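Local coordinates for aminoglycoside N(3)-acetyltransferase, AAC(3)-IVa (Escherichia coli, PDB 6MN3), which acetylates the 3-amino group of 2-deoxystreptamine aminoglycosides with acetyl-CoA, probably giving resistance to antibiotics such as gentamicin, kanamycin, tobramycin, neomycin and apramycin, at residues Cys192-Leu197 with Phe241-Glu246; Glu159-Val164 with Thr229-Leu234; Asn152-Leu157 with Ile221-Ile226. All blocks are in the same frame, centred on the assembly; numbering follows the deposited sequence.

Contact 1 (Cys192-Leu197 with Phe241-Glu246). With ZN (zinc ion), chain D.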
loop_
_atom_site.group_PDB
_atom_site.type_symbol
_atom_site.label_atom_id
_atom_site.label_comp_id
_atom_site.label_asym_id
_atom_site.label_seq_id
_atom_site.Cartn_x
_atom_site.Cartn_y
_atom_site.Cartn_z
ATOM N N CYS A 192 -2.997 9.361 9.663
ATOM C CA CYS A 192 -2.366 8.050 9.526
ATOM C C CYS A 192 -1.062 7.928 10.305
ATOM O O CYS A 192 -0.374 6.907 10.192
ATOM C CB CYS A 192 -2.121 7.695 8.053
ATOM S SG CYS A 192 -3.614 7.629 7.039
ATOM N N GLU A 193 -0.702 8.940 11.098
ATOM C CA GLU A 193 0.538 8.876 11.863
ATOM C C GLU A 193 0.488 7.768 12.907
ATOM O O GLU A 193 1.494 7.092 13.151
ATOM C CB GLU A 193 0.814 10.224 12.528
ATOM C CG GLU A 193 1.409 11.266 11.598
ATOM C CD GLU A 193 1.353 12.664 12.180
ATOM O OE1 GLU A 193 0.279 13.297 12.114
ATOM O OE2 GLU A 193 2.385 13.129 12.709
ATOM N N ARG A 194 -0.676 7.563 13.527
ATOM C CA ARG A 194 -0.828 6.539 14.552
ATOM C C ARG A 194 -0.781 5.127 13.992
ATOM O O ARG A 194 -0.837 4.171 14.775
ATOM C CB ARG A 194 -2.135 6.752 15.316
ATOM C CG ARG A 194 -2.225 8.099 16.017
ATOM C CD ARG A 194 -1.942 7.966 17.504
ATOM N NE ARG A 194 -2.992 7.223 18.193
ATOM C CZ ARG A 194 -3.024 7.019 19.505
ATOM N NH1 ARG A 194 -2.060 7.503 20.277
ATOM N NH2 ARG A 194 -4.018 6.330 20.047
ATOM N N PHE A 195 -0.687 4.967 12.668
ATOM C CA PHE A 195 -0.448 3.648 12.096
ATOM C C PHE A 195 0.886 3.069 12.547
ATOM O O PHE A 195 1.065 1.847 12.505
ATOM C CB PHE A 195 -0.484 3.710 10.567
ATOM C CG PHE A 195 -1.871 3.701 9.986
ATOM C CD1 PHE A 195 -2.987 3.740 10.806
ATOM C CD2 PHE A 195 -2.056 3.650 8.613
ATOM C CE1 PHE A 195 -4.263 3.733 10.268
ATOM C CE2 PHE A 195 -3.327 3.640 8.068
ATOM C CZ PHE A 195 -4.432 3.683 8.897
ATOM N N ALA A 196 1.821 3.919 12.982
ATOM C CA ALA A 196 3.121 3.448 13.443
ATOM C C ALA A 196 3.018 2.581 14.690
ATOM O O ALA A 196 3.986 1.892 15.032
ATOM C CB ALA A 196 4.046 4.637 13.706
ATOM N N LEU A 197 1.875 2.606 15.385
ATOM C CA LEU A 197 1.675 1.698 16.510
ATOM C C LEU A 197 1.757 0.242 16.072
ATOM O O LEU A 197 2.236 -0.611 16.830
ATOM C CB LEU A 197 0.323 1.968 17.172
ATOM C CG LEU A 197 0.111 3.328 17.835
ATOM C CD1 LEU A 197 -1.329 3.462 18.306
ATOM C CD2 LEU A 197 1.079 3.519 18.990
ATOM N N PHE A 241 -6.355 4.349 16.341
ATOM C CA PHE A 241 -5.574 5.046 15.330
ATOM C C PHE A 241 -5.817 6.551 15.316
ATOM O O PHE A 241 -5.232 7.248 14.481
ATOM C CB PHE A 241 -5.880 4.470 13.943
ATOM C CG PHE A 241 -5.393 3.062 13.747
ATOM C CD1 PHE A 241 -4.183 2.651 14.281
ATOM C CD2 PHE A 241 -6.144 2.150 13.022
ATOM C CE1 PHE A 241 -3.732 1.356 14.097
ATOM C CE2 PHE A 241 -5.699 0.856 12.836
ATOM C CZ PHE A 241 -4.491 0.458 13.374
ATOM N N LEU A 242 -6.659 7.066 16.208
ATOM C CA LEU A 242 -6.997 8.483 16.238
ATOM C C LEU A 242 -6.132 9.204 17.261
ATOM O O LEU A 242 -6.024 8.766 18.413
ATOM C CB LEU A 242 -8.475 8.687 16.575
ATOM C CG LEU A 242 -9.509 8.278 15.525
ATOM C CD1 LEU A 242 -10.847 8.929 15.838
ATOM C CD2 LEU A 242 -9.039 8.643 14.123
ATOM N N HIS A 243 -5.516 10.302 16.837
ATOM C CA HIS A 243 -4.794 11.148 17.772
ATOM C C HIS A 243 -5.755 11.661 18.840
ATOM O O HIS A 243 -6.894 12.026 18.523
ATOM C CB HIS A 243 -4.147 12.329 17.047
ATOM C CG HIS A 243 -2.725 12.091 16.651
ATOM N ND1 HIS A 243 -2.351 11.823 15.352
ATOM C CD2 HIS A 243 -1.584 12.092 17.380
ATOM C CE1 HIS A 243 -1.041 11.664 15.299
ATOM N NE2 HIS A 243 -0.552 11.821 16.515
ATOM N N PRO A 244 -5.345 11.700 20.105
ATOM C CA PRO A 244 -6.206 12.281 21.125
ATOM C C PRO A 244 -6.385 13.765 20.877
ATOM O O PRO A 244 -5.540 14.410 20.225
ATOM C CB PRO A 244 -5.447 12.010 22.431
ATOM C CG PRO A 244 -4.032 11.830 22.020
ATOM C CD PRO A 244 -4.083 11.187 20.666
ATOM N N PRO A 245 -7.478 14.352 21.367
ATOM C CA PRO A 245 -7.666 15.803 21.209
ATOM C C PRO A 245 -6.563 16.628 21.849
ATOM O O PRO A 245 -6.398 17.801 21.489
ATOM C CB PRO A 245 -9.023 16.060 21.881
ATOM C CG PRO A 245 -9.716 14.729 21.863
ATOM C CD PRO A 245 -8.631 13.710 22.021
ATOM N N GLU A 246 -5.803 16.054 22.785
ATOM C CA GLU A 246 -4.668 16.763 23.365
ATOM C C GLU A 246 -3.624 17.084 22.302
ATOM O O GLU A 246 -3.144 18.219 22.208
ATOM C CB GLU A 246 -4.055 15.932 24.493
ATOM C CG GLU A 246 -2.613 16.293 24.825
ATOM C CD GLU A 246 -2.489 17.637 25.521
ATOM O OE1 GLU A 246 -2.332 18.664 24.825
ATOM O OE2 GLU A 246 -2.550 17.667 26.766
HETATM ZN ZN ZN D . -3.781 12.612 13.910
HETATM O O HOH W 1 -3.284 8.458 12.811
#

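Contact 2 (Glu159-Val164 with Thr229-Leu234)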
loop_
_atom_site.group_PDB
_atom_site.type_symbol
_atom_site.label_atom_id
_atom_site.label_comp_id
_atom_site.label_asym_id
_atom_site.label_seq_id
_atom_site.Cartn_x
_atom_site.Cartn_y
_atom_site.Cartn_z
ATOM N N GLU A 159 -9.499 -1.197 9.429
ATOM C CA GLU A 159 -10.492 -0.302 10.014
ATOM C C GLU A 159 -11.883 -0.608 9.480
ATOM O O GLU A 159 -12.860 -0.628 10.239
ATOM C CB GLU A 159 -10.132 1.154 9.722
ATOM C CG GLU A 159 -8.829 1.630 10.331
ATOM C CD GLU A 159 -8.472 3.032 9.880
ATOM O OE1 GLU A 159 -8.420 3.267 8.654
ATOM O OE2 GLU A 159 -8.254 3.901 10.750
ATOM N N LEU A 160 -11.991 -0.851 8.174
ATOM C CA LEU A 160 -13.298 -1.096 7.576
ATOM C C LEU A 160 -13.858 -2.446 8.002
ATOM O O LEU A 160 -15.067 -2.580 8.224
ATOM C CB LEU A 160 -13.198 -1.003 6.055
ATOM C CG LEU A 160 -13.078 0.433 5.545
ATOM C CD1 LEU A 160 -12.799 0.460 4.055
ATOM C CD2 LEU A 160 -14.342 1.213 5.875
ATOM N N MET A 161 -12.998 -3.459 8.127
ATOM C CA MET A 161 -13.464 -4.753 8.611
ATOM C C MET A 161 -13.870 -4.685 10.078
ATOM O O MET A 161 -14.754 -5.433 10.512
ATOM C CB MET A 161 -12.388 -5.815 8.398
ATOM C CG MET A 161 -12.215 -6.219 6.945
ATOM S SD MET A 161 -10.781 -7.274 6.675
ATOM C CE MET A 161 -11.260 -8.738 7.592
ATOM N N ALA A 162 -13.250 -3.795 10.850
ATOM C CA ALA A 162 -13.654 -3.564 12.229
ATOM C C ALA A 162 -14.904 -2.704 12.340
ATOM O O ALA A 162 -15.356 -2.444 13.462
ATOM C CB ALA A 162 -12.510 -2.915 13.012
ATOM N N LYS A 163 -15.473 -2.270 11.214
ATOM C CA LYS A 163 -16.622 -1.365 11.191
ATOM C C LYS A 163 -16.342 -0.137 12.057
ATOM O O LYS A 163 -17.062 0.178 13.004
ATOM C CB LYS A 163 -17.900 -2.088 11.625
ATOM C CG LYS A 163 -18.160 -3.378 10.863
ATOM C CD LYS A 163 -18.828 -4.417 11.746
ATOM C CE LYS A 163 -18.005 -5.694 11.818
ATOM N NZ LYS A 163 -18.524 -6.625 12.860
ATOM N N VAL A 164 -15.258 0.547 11.704
ATOM C CA VAL A 164 -14.730 1.632 12.535
ATOM C C VAL A 164 -15.743 2.769 12.581
ATOM O O VAL A 164 -16.454 3.005 11.582
ATOM C CB VAL A 164 -13.367 2.101 11.991
ATOM C CG1 VAL A 164 -13.519 3.143 10.884
ATOM C CG2 VAL A 164 -12.467 2.588 13.119
ATOM N N THR A 229 -3.831 -8.642 13.478
ATOM C CA THR A 229 -3.288 -7.872 14.591
ATOM C C THR A 229 -4.080 -6.590 14.807
ATOM O O THR A 229 -4.432 -6.247 15.942
ATOM C CB THR A 229 -1.813 -7.559 14.337
ATOM O OG1 THR A 229 -1.092 -8.782 14.147
ATOM C CG2 THR A 229 -1.211 -6.794 15.508
ATOM N N ALA A 230 -4.379 -5.871 13.722
ATOM C CA ALA A 230 -5.079 -4.598 13.846
ATOM C C ALA A 230 -6.513 -4.795 14.316
ATOM O O ALA A 230 -7.030 -3.985 15.094
ATOM C CB ALA A 230 -5.049 -3.849 12.515
ATOM N N LEU A 231 -7.172 -5.864 13.858
ATOM C CA LEU A 231 -8.542 -6.129 14.289
ATOM C C LEU A 231 -8.623 -6.370 15.791
ATOM O O LEU A 231 -9.634 -6.032 16.418
ATOM C CB LEU A 231 -9.114 -7.325 13.527
ATOM C CG LEU A 231 -9.568 -7.060 12.089
ATOM C CD1 LEU A 231 -10.201 -8.306 11.483
ATOM C CD2 LEU A 231 -10.529 -5.885 12.036
ATOM N N GLY A 232 -7.578 -6.948 16.386
ATOM C CA GLY A 232 -7.568 -7.120 17.829
ATOM C C GLY A 232 -7.439 -5.803 18.569
ATOM O O GLY A 232 -8.109 -5.582 19.582
ATOM N N GLN A 233 -6.580 -4.910 18.074
ATOM C CA GLN A 233 -6.431 -3.602 18.704
ATOM C C GLN A 233 -7.654 -2.729 18.461
ATOM O O GLN A 233 -8.061 -1.962 19.341
ATOM C CB GLN A 233 -5.168 -2.913 18.190
ATOM C CG GLN A 233 -3.880 -3.640 18.538
ATOM C CD GLN A 233 -3.470 -3.453 19.987
ATOM O OE1 GLN A 233 -4.008 -2.598 20.695
ATOM N NE2 GLN A 233 -2.506 -4.247 20.433
ATOM N N LEU A 234 -8.252 -2.828 17.269
ATOM C CA LEU A 234 -9.481 -2.088 17.002
ATOM C C LEU A 234 -10.647 -2.640 17.811
ATOM O O LEU A 234 -11.550 -1.884 18.190
ATOM C CB LEU A 234 -9.807 -2.119 15.509
ATOM C CG LEU A 234 -8.924 -1.262 14.598
ATOM C CD1 LEU A 234 -8.944 -1.793 13.169
ATOM C CD2 LEU A 234 -9.353 0.198 14.639
#

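Contact 3 (Asn152-Leu157 with Ile221-Ile226)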
loop_
_atom_site.group_PDB
_atom_site.type_symbol
_atom_site.label_atom_id
_atom_site.label_comp_id
_atom_site.label_asym_id
_atom_site.label_seq_id
_atom_site.Cartn_x
_atom_site.Cartn_y
_atom_site.Cartn_z
ATOM N N ASN A 152 0.974 1.903 5.133
ATOM C CA ASN A 152 0.447 0.544 5.083
ATOM C C ASN A 152 -1.051 0.567 4.808
ATOM O O ASN A 152 -1.860 0.547 5.741
ATOM C CB ASN A 152 0.743 -0.195 6.390
ATOM C CG ASN A 152 0.495 -1.689 6.288
ATOM O OD1 ASN A 152 -0.077 -2.172 5.311
ATOM N ND2 ASN A 152 0.930 -2.430 7.303
ATOM N N THR A 153 -1.421 0.596 3.525
ATOM C CA THR A 153 -2.822 0.731 3.139
ATOM C C THR A 153 -3.680 -0.392 3.714
ATOM O O THR A 153 -4.865 -0.180 4.005
ATOM C CB THR A 153 -2.927 0.770 1.612
ATOM O OG1 THR A 153 -2.283 1.953 1.122
ATOM C CG2 THR A 153 -4.373 0.775 1.158
ATOM N N THR A 154 -3.099 -1.580 3.908
ATOM C CA THR A 154 -3.858 -2.704 4.452
ATOM C C THR A 154 -4.462 -2.371 5.813
ATOM O O THR A 154 -5.512 -2.918 6.177
ATOM C CB THR A 154 -2.959 -3.942 4.538
ATOM O OG1 THR A 154 -2.493 -4.284 3.225
ATOM C CG2 THR A 154 -3.712 -5.133 5.119
ATOM N N LEU A 155 -3.839 -1.461 6.564
ATOM C CA LEU A 155 -4.412 -1.040 7.838
ATOM C C LEU A 155 -5.753 -0.341 7.648
ATOM O O LEU A 155 -6.648 -0.481 8.490
ATOM C CB LEU A 155 -3.433 -0.131 8.579
ATOM C CG LEU A 155 -2.262 -0.862 9.240
ATOM C CD1 LEU A 155 -1.306 0.120 9.898
ATOM C CD2 LEU A 155 -2.773 -1.880 10.250
ATOM N N HIS A 156 -5.914 0.408 6.554
ATOM C CA HIS A 156 -7.209 1.017 6.264
ATOM C C HIS A 156 -8.273 -0.047 6.027
ATOM O O HIS A 156 -9.439 0.133 6.399
ATOM C CB HIS A 156 -7.098 1.939 5.051
ATOM C CG HIS A 156 -6.548 3.293 5.368
ATOM N ND1 HIS A 156 -7.202 4.189 6.187
ATOM C CD2 HIS A 156 -5.409 3.908 4.972
ATOM C CE1 HIS A 156 -6.488 5.296 6.283
ATOM N NE2 HIS A 156 -5.394 5.151 5.555
ATOM N N LEU A 157 -7.890 -1.161 5.400
ATOM C CA LEU A 157 -8.816 -2.276 5.242
ATOM C C LEU A 157 -9.222 -2.840 6.597
ATOM O O LEU A 157 -10.377 -3.235 6.796
ATOM C CB LEU A 157 -8.178 -3.360 4.371
ATOM C CG LEU A 157 -8.759 -4.776 4.424
ATOM C CD1 LEU A 157 -10.177 -4.810 3.866
ATOM C CD2 LEU A 157 -7.861 -5.748 3.672
ATOM N N ILE A 221 5.609 -7.925 6.137
ATOM C CA ILE A 221 4.592 -8.518 6.997
ATOM C C ILE A 221 3.562 -9.215 6.121
ATOM O O ILE A 221 3.184 -8.700 5.064
ATOM C CB ILE A 221 3.894 -7.466 7.891
ATOM C CG1 ILE A 221 4.893 -6.441 8.441
ATOM C CG2 ILE A 221 3.147 -8.142 9.025
ATOM C CD1 ILE A 221 4.925 -5.136 7.663
ATOM N N ARG A 222 3.107 -10.387 6.563
ATOM C CA ARG A 222 2.000 -11.050 5.890
ATOM C C ARG A 222 0.738 -10.205 6.009
ATOM O O ARG A 222 0.420 -9.694 7.087
ATOM C CB ARG A 222 1.765 -12.434 6.488
ATOM C CG ARG A 222 2.662 -13.521 5.923
ATOM C CD ARG A 222 2.565 -14.792 6.753
ATOM N NE ARG A 222 1.209 -15.021 7.246
ATOM C CZ ARG A 222 0.290 -15.729 6.599
ATOM N NH1 ARG A 222 0.580 -16.282 5.429
ATOM N NH2 ARG A 222 -0.919 -15.884 7.121
ATOM N N SER A 223 0.023 -10.054 4.891
ATOM C CA SER A 223 -1.196 -9.250 4.895
ATOM C C SER A 223 -2.193 -9.752 5.933
ATOM O O SER A 223 -2.864 -8.954 6.597
ATOM C CB SER A 223 -1.828 -9.248 3.505
ATOM O OG SER A 223 -3.110 -8.645 3.533
ATOM N N ARG A 224 -2.302 -11.073 6.091
ATOM C CA ARG A 224 -3.218 -11.621 7.086
ATOM C C ARG A 224 -2.792 -11.256 8.504
ATOM O O ARG A 224 -3.648 -11.044 9.371
ATOM C CB ARG A 224 -3.318 -13.139 6.934
ATOM C CG ARG A 224 -3.827 -13.592 5.575
ATOM C CD ARG A 224 -5.272 -14.052 5.646
ATOM N NE ARG A 224 -5.723 -14.636 4.386
ATOM C CZ ARG A 224 -5.535 -15.906 4.039
ATOM N NH1 ARG A 224 -4.903 -16.735 4.858
ATOM N NH2 ARG A 224 -5.982 -16.349 2.871
ATOM N N ASP A 225 -1.485 -11.174 8.760
ATOM C CA ASP A 225 -1.025 -10.769 10.084
ATOM C C ASP A 225 -1.316 -9.297 10.348
ATOM O O ASP A 225 -1.622 -8.922 11.485
ATOM C CB ASP A 225 0.469 -11.057 10.232
ATOM C CG ASP A 225 0.764 -12.535 10.387
ATOM O OD1 ASP A 225 -0.126 -13.275 10.860
ATOM O OD2 ASP A 225 1.887 -12.959 10.038
ATOM N N ILE A 226 -1.226 -8.454 9.316
ATOM C CA ILE A 226 -1.544 -7.037 9.478
ATOM C C ILE A 226 -3.005 -6.865 9.874
ATOM O O ILE A 226 -3.335 -6.099 10.787
ATOM C CB ILE A 226 -1.222 -6.265 8.186
ATOM C CG1 ILE A 226 0.275 -6.299 7.897
ATOM C CG2 ILE A 226 -1.715 -4.829 8.283
ATOM C CD1 ILE A 226 0.635 -5.755 6.541
HETATM O O HOH W 2 -3.423 -6.553 1.979
#

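Contact 1 (Cys192-Leu197 with Phe241-Glu246)
Arg194 lies against Phe241, Leu242, His243 and Pro244 in turn, and following its chain outward shows how one long side chain can join two loops. Arg194 CB starts the contact 3.2 Å from the carbonyl oxygen of Phe241, O. With chi1 at -60°, CG is anti to the carbonyl carbon and sits over the centre of the His243 imidazole; this CH-pi contact brings Arg194 CG to 3.9 Å from the ring centroid. Arg194 CD lies 4.1 Å from His243 CD2. NE comes close to Leu242 O, but at a poor angle; NE and NH2 both bond just outside the segments, NH2 to Ile240 O. The guanidinium is sandwiched, Pro244 CD lying off-centre on one face and Leu197 CD1 over the middle of the opposite one.

The His243 ring is gripped from several directions. His243 ND1 binds the zinc ion at 2.2 Å, Arg194 CG covers a face, and Glu193 CB meets the edge at His243 CE1, 3.6 Å away. Beside this, Phe195 and Phe241 form a T-shaped pair: the edge of Phe195, led by CE1, points into the face of Phe241, with the planes at 72° and the centroids 4.9 Å apart. Between the backbones a water accepts from Arg194 N at 2.8 Å and donates to Phe241 O, linking the 3-10 turn 193-195 to the loop 241-246 where the chains do not bond directly.

Cys191, Cys249 and Cys252 complete the coordination of the metal. Two loops distant in sequence are thus joined at a zinc site of three cysteines and one histidine, two of whose cysteines form a CxxC pair.

Contact 2 (Glu159-Val164 with Thr229-Leu234)
Glu159 contributes a flat carboxylate to this contact, yet it meets Leu234 through its aliphatic part, Glu159 CA lying 3.8 Å from Leu234 CD1. Its two oxygens bond to residues beyond the two segments: OE2 is hydrogen-bonded to Tyr166 OH and His190 NE2, while OE1 takes Asn188 ND2 and, weakly, His156 ND1. The contact across the segments is carried by apolar groups.

Ala162 is central to that packing. Its CB points at two leucine methyls, 3.7 Å from both Leu231 CD2 and Leu234 CD1. Leu231 continues past it: CD2 also approaches the backbone N of Ala162, and CD1 meets the methyl end of Met161 at 4.1 Å from CE, the two side chains crossing at about a right angle. The bend at chi3 of Met161, 65°, sets CE in that place. Farther along, Val164 CG2 rests 4.2 Å from Leu234 CD2.

The helix 154-161 ends here in a Schellman motif, with Lys163 at positive phi and Val164 N bonded back to Glu159 O. The end of this helix and the turn after it pack on the later half of helix 223-236, whose Thr229 and Gln233 meet helix 197-204.

Contact 3 (Asn152-Leu157 with Ile221-Ile226)
Ile226 meets Asn152, Thr154 and Leu155 where helix 154-161 packs on the first turn of helix 223-236, just after strand 216-222 of the central mixed sheet: a helix-on-helix junction within an alpha/beta fold. Each of the three partners approaches Ile226 in its own way. Asn152 reaches toward it tip to tip, its amide ND2 standing 3.4 Å from Ile226 CD1. Thr154 and Leu155 instead cross it at about a right angle, and both touch the CG2 branch: Thr154 CG2 at 3.8 Å and Leu155 CD2 at 3.7 Å. Ile226 CG2 in fact meets all three neighbours, since Asn152 ND2 also lies 3.7 Å from it, while CD1 comes nearest the amide.

Asn152 has CG anti to the backbone N (chi1 -167°), which carries the amide toward Ile226. The amide also has polar partners: ND2 is hydrogen-bonded to His149 ND1, and Asn152 OD1 accepts a weak capping bond from Thr154 N, 3.4 Å long, at the start of the helix. Both polar atoms of the amide thus have a partner, that of OD1 a weak one, and the Ile226 methyl lies beside the nitrogen.

The second helix opens at Arg222, its N-cap residue. Arg222 NE forms a salt bridge with Asp225 OD2, which lies in the guanidinium plane at its edge, and NH1 pairs with Asp139. Nearer the junction Val142 of strand 141-145 packs on Asn152, Thr154, Ser223 and Ile226. Between the helix starts, one water joins two hydroxyls, 2.8 Å from Thr154 OG1 and 2.6 Å from Ser223 OG.

How the contacts relate
Contacts 3, 2 and 1 follow one another twice along the chain: 152-157, 159-164 and 192-197, 221-226, 229-234 and 241-246 in the same order. Contacts 2 and 3, with centres about 11 Å apart, are two stations on one pair of helices, 154-161 and 223-236, which run in the same general sense; Ala230 on Leu155 links them. Contact 1 lies about 14 Å from contact 2 and 17 Å from contact 3, centre to centre, yet touches contact 2 through Phe195 and Phe241, and contact 3 through Cys192 and Phe195. The helix pair thus connects the central sheet to the zinc-bound loops, and Cys192, His156 and Glu159 come together there in a geometry consistent with a Cys-His-Glu triad.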